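Local coordinates for transcriptional regulator (Rhodococcus sp., PDB 2O0Y), which probably binds DNA and regulates transcription as a member of the IclR family, at residues B[22-27]-B[56-61]. Sequence-based numbering, arbitrary orientation.
Sequences VTRVID and VRLVAT
Leu58 reaches from helix 52-64 to helix 18-29 and touches Arg24 and Val25 with its two methyl branches. Its CD1 lies 3.5 Å from Arg24 CB, at the root of the arginine side chain, which it crosses at about a right angle. The other branch, CD2, is 4.1 Å from CG2 of Val25. Val25 chi1 of 176° sets CG2 beside its own backbone N and anti to its carbonyl carbon, which turns this methyl to Leu58. Leu58 is buried, and these contacts are purely apolar. Farther out, the extended Arg24 chain carries its guanidinium past the leucine. A water accepts from Arg24 NH1 and from Arg57 NH1, each at 3.2 Å, and lies in the plane of the Arg24 guanidinium at its edge. It links the two like-charged groups, whose Arg24 NH1 and Arg57 NH2 stay 5.1 Å apart. Val25 also packs on Val22 of the second subunit, and Thr61 OG1 is hydrogen-bonded to Val19 N of that subunit. Val59 touches Leu44 of helix 41-48. The contact joins the N-terminal helix to the second helix of the helix-turn-helix, probably the recognition helix, in an IclR-type winged helix-turn-helix domain, next to the subunit interface.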
loop_
_atom_site.group_PDB
_atom_site.type_symbol
_atom_site.label_atom_id
_atom_site.label_comp_id
_atom_site.label_asym_id
_atom_site.label_seq_id
_atom_site.Cartn_x
_atom_site.Cartn_y
_atom_site.Cartn_z
ATOM N N VAL B 22 26.018 5.892 2.107
ATOM C CA VAL B 22 24.930 5.004 1.730
ATOM C C VAL B 22 24.709 3.989 2.853
ATOM O O VAL B 22 23.591 3.720 3.157
ATOM C CB VAL B 22 25.190 4.327 0.357
ATOM C CG1 VAL B 22 24.214 3.145 0.093
ATOM C CG2 VAL B 22 25.129 5.386 -0.756
ATOM N N THR B 23 25.761 3.448 3.471
ATOM C CA THR B 23 25.621 2.586 4.670
ATOM C C THR B 23 24.912 3.287 5.828
ATOM O O THR B 23 24.139 2.679 6.575
ATOM C CB THR B 23 27.014 2.210 5.179
ATOM O OG1 THR B 23 27.599 1.409 4.184
ATOM C CG2 THR B 23 26.910 1.362 6.444
ATOM N N ARG B 24 25.228 4.572 6.015
ATOM C CA ARG B 24 24.598 5.360 7.029
ATOM C C ARG B 24 23.118 5.551 6.716
ATOM O O ARG B 24 22.298 5.530 7.600
ATOM C CB ARG B 24 25.311 6.728 7.122
ATOM C CG ARG B 24 26.746 6.546 7.775
ATOM C CD ARG B 24 27.586 7.777 7.570
ATOM N NE ARG B 24 28.819 7.627 8.350
ATOM C CZ ARG B 24 29.761 8.548 8.452
ATOM N NH1 ARG B 24 29.613 9.702 7.830
ATOM N NH2 ARG B 24 30.827 8.302 9.184
ATOM N N VAL B 25 22.765 5.792 5.465
ATOM C CA VAL B 25 21.366 5.900 5.101
ATOM C C VAL B 25 20.633 4.591 5.396
ATOM O O VAL B 25 19.574 4.574 5.958
ATOM C CB VAL B 25 21.225 6.298 3.603
ATOM C CG1 VAL B 25 19.801 6.311 3.221
ATOM C CG2 VAL B 25 21.816 7.726 3.422
ATOM N N ILE B 26 21.202 3.480 4.982
ATOM C CA ILE B 26 20.645 2.167 5.347
ATOM C C ILE B 26 20.565 1.973 6.861
ATOM O O ILE B 26 19.538 1.490 7.371
ATOM C CB ILE B 26 21.437 1.027 4.636
ATOM C CG1 ILE B 26 21.350 1.207 3.109
ATOM C CG2 ILE B 26 20.912 -0.368 5.056
ATOM C CD1 ILE B 26 22.412 0.319 2.315
ATOM N N ASP B 27 21.624 2.287 7.610
ATOM C CA ASP B 27 21.580 2.138 9.057
ATOM C C ASP B 27 20.432 2.936 9.712
ATOM O O ASP B 27 19.838 2.537 10.750
ATOM C CB ASP B 27 22.956 2.571 9.668
ATOM C CG ASP B 27 24.068 1.651 9.281
ATOM O OD1 ASP B 27 23.789 0.541 8.742
ATOM O OD2 ASP B 27 25.255 2.033 9.465
ATOM N N VAL B 56 21.833 14.851 11.230
ATOM C CA VAL B 56 21.020 15.988 10.787
ATOM C C VAL B 56 21.182 16.175 9.278
ATOM O O VAL B 56 20.199 16.365 8.567
ATOM C CB VAL B 56 21.365 17.264 11.580
ATOM C CG1 VAL B 56 20.656 18.545 11.002
ATOM C CG2 VAL B 56 21.056 17.082 13.039
ATOM N N ARG B 57 22.413 16.142 8.772
ATOM C CA ARG B 57 22.636 16.305 7.333
ATOM C C ARG B 57 21.966 15.194 6.499
ATOM O O ARG B 57 21.361 15.447 5.451
ATOM C CB ARG B 57 24.130 16.362 7.049
ATOM C CG ARG B 57 24.530 16.154 5.597
ATOM C CD ARG B 57 25.977 16.644 5.300
ATOM N NE ARG B 57 27.011 16.157 6.238
ATOM C CZ ARG B 57 27.278 14.884 6.575
ATOM N NH1 ARG B 57 26.550 13.856 6.115
ATOM N NH2 ARG B 57 28.270 14.642 7.439
ATOM N N LEU B 58 22.089 13.956 6.951
ATOM C CA LEU B 58 21.492 12.835 6.176
ATOM C C LEU B 58 19.996 12.886 6.239
ATOM O O LEU B 58 19.327 12.663 5.207
ATOM C CB LEU B 58 22.008 11.465 6.657
ATOM C CG LEU B 58 23.497 11.189 6.409
ATOM C CD1 LEU B 58 24.032 9.959 7.230
ATOM C CD2 LEU B 58 23.767 10.990 4.897
ATOM N N VAL B 59 19.443 13.206 7.418
ATOM C CA VAL B 59 17.988 13.272 7.555
ATOM C C VAL B 59 17.438 14.391 6.636
ATOM O O VAL B 59 16.463 14.175 5.937
ATOM C CB VAL B 59 17.572 13.455 9.029
ATOM C CG1 VAL B 59 16.119 13.884 9.134
ATOM C CG2 VAL B 59 17.775 12.122 9.781
ATOM N N ALA B 60 18.125 15.543 6.586
ATOM C CA ALA B 60 17.791 16.636 5.676
ATOM C C ALA B 60 17.668 16.168 4.207
ATOM O O ALA B 60 16.646 16.422 3.553
ATOM C CB ALA B 60 18.802 17.740 5.798
ATOM N N THR B 61 18.701 15.493 3.685
ATOM C CA THR B 61 18.658 14.979 2.312
ATOM C C THR B 61 17.500 13.992 2.124
ATOM O O THR B 61 16.786 14.046 1.120
ATOM C CB THR B 61 19.990 14.268 1.899
ATOM O OG1 THR B 61 21.029 15.242 1.852
ATOM C CG2 THR B 61 19.868 13.727 0.481
HETATM O O HOH W 1 27.657 10.856 5.539
#